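PDB 3TTG: putative aminomethyltransferase from Leptospirillum rubarum, which probably binds a folate, as do relatives in the glycine cleavage T-protein and YgfZ family, although the reaction it carries out is not established. Local coordinates for residues P83-L88 with S240-E245; Q60-Q65 with C259-E264; I87-W92 with F103-T108. All blocks are in the same frame, centred on the assembly; numbering follows the deposited sequence.

Contact 1 (P83-L88 with S240-E245); sequences PKARIL and SFFPAE
Arg86 and Phe242 both start with CG beside their own backbone N, and a bend in the arginine chain (chi2 -72°) then brings NE over one face of the phenylalanine ring, with CD near its rim at CE1. Within the aminomethyltransferase folate-binding fold, the turn of the beta-hairpin 75-81/87-96 meets the loop before helix 249-252. The two planes stand almost perpendicular, 81° apart, so the guanidinium presents an edge to the ring, with Arg86 NE 3.5 Å from Phe242 CE1. Arg86 CZ lies 5.0 Å from the ring centroid, which leaves any cation-pi attraction weak. Arg86 NH1 bonds instead to the carbonyl of Asp239, while Ser240 O sits over a guanidinium face without a hydrogen bond. Backbone pairing rests on one link, Ile87 N to Phe241 O at 3.1 Å. Next to this bond, Ile87 CG1 packs on Pro243 CD at 4.1 Å, and both side chains also rest on strand 75-81.

On the loop side, Phe242 N donates to Glu245 OE1 (3.0 Å), reaching the carboxylate on its anti side, tilted well out of the carboxylate plane; the other oxygen forms a salt bridge with Arg277, and Phe241 stacks on Tyr327, so the loop also reaches the strands of the C-terminal barrel. The rim of the Phe242 ring faces two carbonyls of the turn, Lys84 O and Ala85 O. Ala85 O is buried without a hydrogen-bond partner; across the contact its nearest atoms are carbons, Phe242 CD1 and Pro243 CD, each at 3.5 Å.

Contact 2 (Q60-Q65 with C259-E264); sequences QGIASQ and CYVGQE
Gly61 and Tyr260 bring their backbones together where a type II beta turn, Tyr260 to Gln263, leads into helix 263-271, and Val261 N donates to Gly61 O at 3.1 Å with a moderately bent N-H (148°). The segment 259-264 belongs to the KGCYxGQE signature of YgfZ-like members of the T-protein family. Gly262, the N-cap of the helix, has a positive phi (86°) at which a side chain would jam against the preceding carbonyl oxygen. Gly61 O also receives a CA-H...O contact from Tyr260 CA, 3.2 Å away.

With CG lodged between its backbone N and carbonyl carbon (chi1 69°), the Tyr260 ring lies against Ser64: Ser64 CA makes a CH-pi contact with one face, 3.9 Å from the centroid, while Gln263 CB covers the centre of the other. Tyr260 CB nestles against Gln60 O and Ala63 O, both of which accept hydrogen bonds from Lys257 NZ. Replacing Tyr260 with an alanine would probably open a gap between Ser64 CA and Gln263 CB, depriving both of the ring they pack on. Ser64 itself is held by its hydroxyl, which bonds to Gly252 O and Phe79 N. Away from the ring, Val261 CG2 meets Ile62 CG2 at 4.3 Å. One water bridges the segments, donating to Ile62 O at 2.7 Å and to Val261 O at 2.9 Å.

Contact 3 (I87-W92 with F103-T108); sequences ILFDAW and FPPAGT
Asp90 O is buried against Pro105 with no hydrogen-bond partner: the proline offers a ring carbon, CD at 3.2 Å, where antiparallel pairing would have called for an N-H. Pro105, which has no N-H to give, thus ends the pairing after Trp92-Phe103. Those two residues form a hydrogen-bonded antiparallel pair. Phe103 N reaches Trp92 O at 2.8 Å, whereas the return bond, Trp92 N to Phe103 O, is longer (3.2 Å).

The Asp90 side chain, its CG between backbone N and carbonyl carbon (chi1 69°), crosses the Pro105 ring, putting OD1 3.3 Å from Pro105 CG. Its carboxylate is gripped by Arg45 at OD1 and the Tyr77 hydroxyl at OD2; Arg45 also bonds to Phe103 O. Past the prolines, a type II turn brings Thr108 OG1 back to Pro105 O (2.7 Å), and Phe89 CE1 packs on Thr108 CB at 4.0 Å.

Strand 87-96 runs between strands 75-81 and 99-103; Phe112 of helix 109-118 meets the Phe89 ring edge-to-face, while Trp92 and Phe103 pack on Leu172 of strand 170-173.

Contacts 1 and 3 share strand 87-96 and Ile87 and Leu88, one at the turn that starts the strand and the other farther along it. Contact 3 lies deepest, its centre about 9 Å from the centre of the chain, and combines strand pairing with a buried aspartate; contact 1, its centre about 15 Å from that point and partly exposed, combines a single backbone bond with an arginine on an aromatic ring. The centre of contact 2 is farthest out, at about 20 Å, yet mostly buried, and alone has a bridging water. It joins two non-strand segments and closes a chain loop within which both other contacts are nested. Contacts 1 and 2 touch, Ala85 CB lying 3.6 Å from Gly262 O.

Contact 1 (P83-L88 with S240-E245)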
loop_
_atom_site.group_PDB
_atom_site.type_symbol
_atom_site.label_atom_id
_atom_site.label_comp_id
_atom_site.label_asym_id
_atom_site.label_seq_id
_atom_site.Cartn_x
_atom_site.Cartn_y
_atom_site.Cartn_z
ATOM N N PRO A 83 17.093 -7.627 10.106
ATOM C CA PRO A 83 18.522 -7.319 9.878
ATOM C C PRO A 83 19.082 -7.639 8.461
ATOM O O PRO A 83 20.107 -7.067 8.037
ATOM C CB PRO A 83 19.196 -8.208 10.924
ATOM C CG PRO A 83 18.208 -8.255 12.034
ATOM C CD PRO A 83 16.927 -8.443 11.334
ATOM N N LYS A 84 18.445 -8.590 7.769
ATOM C CA LYS A 84 18.806 -8.970 6.424
ATOM C C LYS A 84 18.053 -8.094 5.388
ATOM O O LYS A 84 18.182 -8.354 4.218
ATOM C CB LYS A 84 18.502 -10.463 6.175
ATOM C CG LYS A 84 19.371 -11.421 6.980
ATOM C CD LYS A 84 20.645 -11.735 6.329
ATOM C CE LYS A 84 21.419 -12.843 7.045
ATOM N NZ LYS A 84 20.620 -14.103 7.201
ATOM N N ALA A 85 17.281 -7.055 5.812
ATOM C CA ALA A 85 16.596 -6.126 4.940
ATOM C C ALA A 85 15.370 -6.680 4.252
ATOM O O ALA A 85 14.838 -5.985 3.399
ATOM C CB ALA A 85 17.547 -5.498 3.905
ATOM N N ARG A 86 14.802 -7.790 4.737
ATOM C CA ARG A 86 13.514 -8.276 4.252
ATOM C C ARG A 86 12.399 -7.500 4.973
ATOM O O ARG A 86 12.567 -7.055 6.103
ATOM C CB ARG A 86 13.352 -9.779 4.487
ATOM C CG ARG A 86 14.409 -10.675 3.833
ATOM C CD ARG A 86 14.168 -10.704 2.334
ATOM N NE ARG A 86 15.038 -11.659 1.615
ATOM C CZ ARG A 86 14.812 -12.966 1.493
ATOM N NH1 ARG A 86 13.749 -13.527 2.077
ATOM N NH2 ARG A 86 15.652 -13.730 0.804
ATOM N N ILE A 87 11.283 -7.358 4.308
ATOM C CA ILE A 87 10.157 -6.572 4.786
ATOM C C ILE A 87 9.386 -7.310 5.875
ATOM O O ILE A 87 8.839 -8.371 5.617
ATOM C CB ILE A 87 9.202 -6.217 3.617
ATOM C CG1 ILE A 87 9.905 -5.330 2.488
ATOM C CG2 ILE A 87 7.875 -5.555 4.151
ATOM C CD1 ILE A 87 9.073 -5.336 1.213
ATOM N N LEU A 88 9.224 -6.681 7.035
ATOM C CA LEU A 88 8.374 -7.214 8.096
ATOM C C LEU A 88 7.082 -6.513 8.075
ATOM O O LEU A 88 6.057 -7.150 8.166
ATOM C CB LEU A 88 9.004 -7.063 9.486
ATOM C CG LEU A 88 10.341 -7.772 9.701
ATOM C CD1 LEU A 88 10.864 -7.498 11.096
ATOM C CD2 LEU A 88 10.194 -9.318 9.484
ATOM N N SER A 240 9.676 -12.448 2.436
ATOM C CA SER A 240 10.365 -13.057 1.319
ATOM C C SER A 240 11.003 -11.967 0.453
ATOM O O SER A 240 11.836 -12.279 -0.372
ATOM C CB SER A 240 9.392 -13.868 0.464
ATOM O OG SER A 240 8.879 -14.940 1.227
ATOM N N PHE A 241 10.561 -10.695 0.570
ATOM C CA PHE A 241 11.027 -9.673 -0.385
ATOM C C PHE A 241 11.771 -8.502 0.197
ATOM O O PHE A 241 11.650 -8.195 1.370
ATOM C CB PHE A 241 9.823 -9.141 -1.148
ATOM C CG PHE A 241 9.058 -10.272 -1.816
ATOM C CD1 PHE A 241 9.603 -10.965 -2.894
ATOM C CD2 PHE A 241 7.844 -10.704 -1.307
ATOM C CE1 PHE A 241 8.941 -12.069 -3.436
ATOM C CE2 PHE A 241 7.128 -11.736 -1.935
ATOM C CZ PHE A 241 7.707 -12.471 -2.913
ATOM N N PHE A 242 12.518 -7.818 -0.684
ATOM C CA PHE A 242 13.253 -6.587 -0.362
ATOM C C PHE A 242 12.484 -5.404 -0.836
ATOM O O PHE A 242 11.810 -5.517 -1.860
ATOM C CB PHE A 242 14.597 -6.544 -1.042
ATOM C CG PHE A 242 15.563 -7.647 -0.655
ATOM C CD1 PHE A 242 15.988 -7.786 0.648
ATOM C CD2 PHE A 242 16.133 -8.457 -1.616
ATOM C CE1 PHE A 242 16.916 -8.767 1.002
ATOM C CE2 PHE A 242 17.057 -9.443 -1.260
ATOM C CZ PHE A 242 17.478 -9.553 0.041
ATOM N N PRO A 243 12.627 -4.228 -0.199
ATOM C CA PRO A 243 11.927 -3.007 -0.707
ATOM C C PRO A 243 12.212 -2.690 -2.186
ATOM O O PRO A 243 11.286 -2.343 -2.934
ATOM C CB PRO A 243 12.507 -1.904 0.199
ATOM C CG PRO A 243 12.833 -2.573 1.437
ATOM C CD PRO A 243 13.407 -3.913 1.023
ATOM N N ALA A 244 13.463 -2.810 -2.622
ATOM C CA ALA A 244 13.800 -2.540 -4.037
ATOM C C ALA A 244 13.185 -3.570 -4.993
ATOM O O ALA A 244 12.760 -3.200 -6.082
ATOM C CB ALA A 244 15.265 -2.481 -4.235
ATOM N N GLU A 245 13.064 -4.840 -4.574
ATOM C CA GLU A 245 12.354 -5.830 -5.401
ATOM C C GLU A 245 10.905 -5.402 -5.604
ATOM O O GLU A 245 10.367 -5.518 -6.692
ATOM C CB GLU A 245 12.386 -7.201 -4.754
ATOM C CG GLU A 245 13.763 -7.798 -4.772
ATOM C CD GLU A 245 13.782 -9.178 -4.150
ATOM O OE1 GLU A 245 13.058 -9.425 -3.153
ATOM O OE2 GLU A 245 14.550 -10.016 -4.666
#

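Contact 2 (Q60-Q65 with C259-E264)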
loop_
_atom_site.group_PDB
_atom_site.type_symbol
_atom_site.label_atom_id
_atom_site.label_comp_id
_atom_site.label_asym_id
_atom_site.label_seq_id
_atom_site.Cartn_x
_atom_site.Cartn_y
_atom_site.Cartn_z
ATOM N N GLN A 60 13.679 6.311 14.269
ATOM C CA GLN A 60 14.659 6.476 13.177
ATOM C C GLN A 60 15.610 5.281 13.055
ATOM O O GLN A 60 16.059 4.970 11.949
ATOM C CB GLN A 60 15.486 7.751 13.444
ATOM C CG GLN A 60 16.492 8.147 12.380
ATOM C CD GLN A 60 15.843 8.789 11.165
ATOM O OE1 GLN A 60 14.697 8.521 10.787
ATOM N NE2 GLN A 60 16.614 9.600 10.474
ATOM N N GLY A 61 15.914 4.614 14.180
ATOM C CA GLY A 61 16.806 3.469 14.184
ATOM C C GLY A 61 16.116 2.177 13.769
ATOM O O GLY A 61 16.781 1.172 13.512
ATOM N N ILE A 62 14.808 2.190 13.587
ATOM C CA ILE A 62 14.132 0.934 13.200
ATOM C C ILE A 62 13.338 1.026 11.888
ATOM O O ILE A 62 13.141 -0.005 11.261
ATOM C CB ILE A 62 13.264 0.367 14.324
ATOM C CG1 ILE A 62 12.198 1.277 14.712
ATOM C CG2 ILE A 62 14.125 0.010 15.562
ATOM C CD1 ILE A 62 11.368 0.794 15.941
ATOM N N ALA A 63 12.890 2.218 11.500
ATOM C CA ALA A 63 12.207 2.500 10.246
ATOM C C ALA A 63 13.268 2.662 9.146
ATOM O O ALA A 63 14.338 3.242 9.388
ATOM C CB ALA A 63 11.390 3.787 10.367
ATOM N N SER A 64 12.933 2.255 7.932
ATOM C CA SER A 64 13.838 2.450 6.787
ATOM C C SER A 64 13.764 3.882 6.214
ATOM O O SER A 64 14.654 4.317 5.489
ATOM C CB SER A 64 13.561 1.444 5.684
ATOM O OG SER A 64 12.254 1.588 5.179
ATOM N N GLN A 65 12.679 4.611 6.542
ATOM C CA GLN A 65 12.457 5.958 6.089
ATOM C C GLN A 65 13.095 6.969 7.044
ATOM O O GLN A 65 13.280 6.697 8.221
ATOM C CB GLN A 65 10.936 6.209 5.981
ATOM C CG GLN A 65 10.532 7.579 5.358
ATOM C CD GLN A 65 11.116 7.800 3.997
ATOM O OE1 GLN A 65 12.198 8.378 3.836
ATOM N NE2 GLN A 65 10.447 7.314 2.983
ATOM N N CYS A 259 22.123 5.166 10.868
ATOM C CA CYS A 259 21.894 3.772 11.232
ATOM C C CYS A 259 20.428 3.382 11.404
ATOM O O CYS A 259 19.675 4.026 12.158
ATOM C CB CYS A 259 22.670 3.478 12.513
ATOM S SG CYS A 259 22.568 1.764 13.078
ATOM N N TYR A 260 20.062 2.253 10.800
ATOM C CA TYR A 260 18.759 1.613 11.008
ATOM C C TYR A 260 18.881 0.156 10.692
ATOM O O TYR A 260 19.747 -0.271 9.909
ATOM C CB TYR A 260 17.618 2.304 10.215
ATOM C CG TYR A 260 17.662 2.167 8.714
ATOM C CD1 TYR A 260 17.092 1.068 8.080
ATOM C CD2 TYR A 260 18.356 3.072 7.933
ATOM C CE1 TYR A 260 17.100 0.955 6.696
ATOM C CE2 TYR A 260 18.363 2.976 6.548
ATOM C CZ TYR A 260 17.747 1.900 5.934
ATOM O OH TYR A 260 17.793 1.702 4.585
ATOM N N VAL A 261 17.963 -0.615 11.239
ATOM C CA VAL A 261 17.921 -2.054 11.043
ATOM C C VAL A 261 17.738 -2.386 9.566
ATOM O O VAL A 261 16.753 -1.992 8.926
ATOM C CB VAL A 261 16.801 -2.728 11.905
ATOM C CG1 VAL A 261 16.752 -4.230 11.674
ATOM C CG2 VAL A 261 16.989 -2.443 13.395
ATOM N N GLY A 262 18.634 -3.197 9.045
ATOM C CA GLY A 262 18.591 -3.560 7.641
ATOM C C GLY A 262 19.290 -2.603 6.685
ATOM O O GLY A 262 19.364 -2.881 5.473
ATOM N N GLN A 263 19.882 -1.512 7.205
ATOM C CA GLN A 263 20.464 -0.491 6.325
ATOM C C GLN A 263 21.595 -1.012 5.431
ATOM O O GLN A 263 21.664 -0.629 4.257
ATOM C CB GLN A 263 20.988 0.715 7.123
ATOM C CG GLN A 263 21.633 1.798 6.243
ATOM C CD GLN A 263 22.031 3.007 7.007
ATOM O OE1 GLN A 263 22.623 2.914 8.088
ATOM N NE2 GLN A 263 21.722 4.181 6.483
ATOM N N GLU A 264 22.542 -1.735 5.988
ATOM C CA GLU A 264 23.698 -2.162 5.195
ATOM C C GLU A 264 23.287 -3.068 4.046
ATOM O O GLU A 264 23.720 -2.773 2.950
ATOM C CB GLU A 264 24.830 -2.749 6.042
ATOM C CG GLU A 264 26.100 -3.014 5.233
ATOM C CD GLU A 264 26.151 -4.303 4.431
ATOM O OE1 GLU A 264 25.476 -5.286 4.816
ATOM O OE2 GLU A 264 26.913 -4.344 3.439
HETATM O O HOH W 1 13.992 -1.103 8.903
#

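Contact 3 (I87-W92 with F103-T108)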
loop_
_atom_site.group_PDB
_atom_site.type_symbol
_atom_site.label_atom_id
_atom_site.label_comp_id
_atom_site.label_asym_id
_atom_site.label_seq_id
_atom_site.Cartn_x
_atom_site.Cartn_y
_atom_site.Cartn_z
ATOM N N ILE A 87 11.283 -7.358 4.308
ATOM C CA ILE A 87 10.157 -6.572 4.786
ATOM C C ILE A 87 9.386 -7.310 5.875
ATOM O O ILE A 87 8.839 -8.371 5.617
ATOM C CB ILE A 87 9.202 -6.217 3.617
ATOM C CG1 ILE A 87 9.905 -5.330 2.488
ATOM C CG2 ILE A 87 7.875 -5.555 4.151
ATOM C CD1 ILE A 87 9.073 -5.336 1.213
ATOM N N LEU A 88 9.224 -6.681 7.035
ATOM C CA LEU A 88 8.374 -7.214 8.096
ATOM C C LEU A 88 7.082 -6.513 8.075
ATOM O O LEU A 88 6.057 -7.150 8.166
ATOM C CB LEU A 88 9.004 -7.063 9.486
ATOM C CG LEU A 88 10.341 -7.772 9.701
ATOM C CD1 LEU A 88 10.864 -7.498 11.096
ATOM C CD2 LEU A 88 10.194 -9.318 9.484
ATOM N N PHE A 89 7.103 -5.184 7.972
ATOM C CA PHE A 89 5.889 -4.347 7.894
ATOM C C PHE A 89 6.118 -3.137 7.016
ATOM O O PHE A 89 7.240 -2.732 6.791
ATOM C CB PHE A 89 5.492 -3.834 9.327
ATOM C CG PHE A 89 5.381 -4.895 10.390
ATOM C CD1 PHE A 89 4.236 -5.684 10.488
ATOM C CD2 PHE A 89 6.449 -5.170 11.236
ATOM C CE1 PHE A 89 4.178 -6.750 11.368
ATOM C CE2 PHE A 89 6.370 -6.222 12.175
ATOM C CZ PHE A 89 5.266 -7.040 12.191
ATOM N N ASP A 90 5.031 -2.513 6.574
ATOM C CA ASP A 90 5.061 -1.190 6.011
ATOM C C ASP A 90 4.224 -0.331 6.982
ATOM O O ASP A 90 3.548 -0.868 7.830
ATOM C CB ASP A 90 4.593 -1.115 4.547
ATOM C CG ASP A 90 3.108 -1.368 4.315
ATOM O OD1 ASP A 90 2.413 -1.665 5.270
ATOM O OD2 ASP A 90 2.640 -1.139 3.206
ATOM N N ALA A 91 4.372 0.962 6.958
ATOM C CA ALA A 91 3.526 1.874 7.738
ATOM C C ALA A 91 3.442 3.245 7.071
ATOM O O ALA A 91 4.435 3.713 6.517
ATOM C CB ALA A 91 4.079 2.033 9.158
ATOM N N TRP A 92 2.338 3.935 7.282
ATOM C CA TRP A 92 2.185 5.352 7.004
ATOM C C TRP A 92 2.578 6.029 8.287
ATOM O O TRP A 92 2.163 5.578 9.377
ATOM C CB TRP A 92 0.768 5.724 6.542
ATOM C CG TRP A 92 0.415 5.091 5.247
ATOM C CD1 TRP A 92 -0.374 4.001 5.053
ATOM C CD2 TRP A 92 1.016 5.385 3.971
ATOM N NE1 TRP A 92 -0.324 3.607 3.735
ATOM C CE2 TRP A 92 0.491 4.463 3.042
ATOM C CE3 TRP A 92 1.854 6.412 3.508
ATOM C CZ2 TRP A 92 0.807 4.508 1.679
ATOM C CZ3 TRP A 92 2.225 6.417 2.163
ATOM C CH2 TRP A 92 1.662 5.497 1.254
ATOM N N PHE A 103 0.758 3.876 11.166
ATOM C CA PHE A 103 -0.376 3.050 10.675
ATOM C C PHE A 103 0.180 1.819 9.957
ATOM O O PHE A 103 0.412 1.844 8.736
ATOM C CB PHE A 103 -1.299 3.846 9.789
ATOM C CG PHE A 103 -1.805 5.071 10.512
ATOM C CD1 PHE A 103 -3.053 5.075 11.109
ATOM C CD2 PHE A 103 -1.075 6.251 10.508
ATOM C CE1 PHE A 103 -3.511 6.196 11.797
ATOM C CE2 PHE A 103 -1.563 7.398 11.127
ATOM C CZ PHE A 103 -2.750 7.342 11.835
ATOM N N PRO A 104 0.431 0.737 10.723
ATOM C CA PRO A 104 0.922 -0.514 10.121
ATOM C C PRO A 104 -0.210 -1.269 9.404
ATOM O O PRO A 104 -1.315 -0.757 9.324
ATOM C CB PRO A 104 1.447 -1.263 11.326
ATOM C CG PRO A 104 0.452 -0.926 12.373
ATOM C CD PRO A 104 0.222 0.549 12.174
ATOM N N PRO A 105 0.069 -2.411 8.781
ATOM C CA PRO A 105 -0.980 -3.094 8.024
ATOM C C PRO A 105 -2.124 -3.620 8.874
ATOM O O PRO A 105 -1.922 -4.020 10.015
ATOM C CB PRO A 105 -0.231 -4.289 7.384
ATOM C CG PRO A 105 1.229 -3.906 7.408
ATOM C CD PRO A 105 1.389 -3.101 8.630
ATOM N N ALA A 106 -3.307 -3.738 8.270
ATOM C CA ALA A 106 -4.462 -4.356 8.926
ATOM C C ALA A 106 -4.101 -5.704 9.518
ATOM O O ALA A 106 -3.397 -6.476 8.899
ATOM C CB ALA A 106 -5.624 -4.519 7.895
ATOM N N GLY A 107 -4.570 -5.970 10.722
ATOM C CA GLY A 107 -4.355 -7.240 11.378
ATOM C C GLY A 107 -3.000 -7.417 12.052
ATOM O O GLY A 107 -2.759 -8.480 12.575
ATOM N N THR A 108 -2.154 -6.381 12.129
ATOM C CA THR A 108 -0.809 -6.482 12.754
ATOM C C THR A 108 -0.665 -5.702 14.076
ATOM O O THR A 108 0.477 -5.552 14.575
ATOM C CB THR A 108 0.259 -5.980 11.758
ATOM O OG1 THR A 108 0.205 -4.558 11.602
ATOM C CG2 THR A 108 0.201 -6.688 10.437
#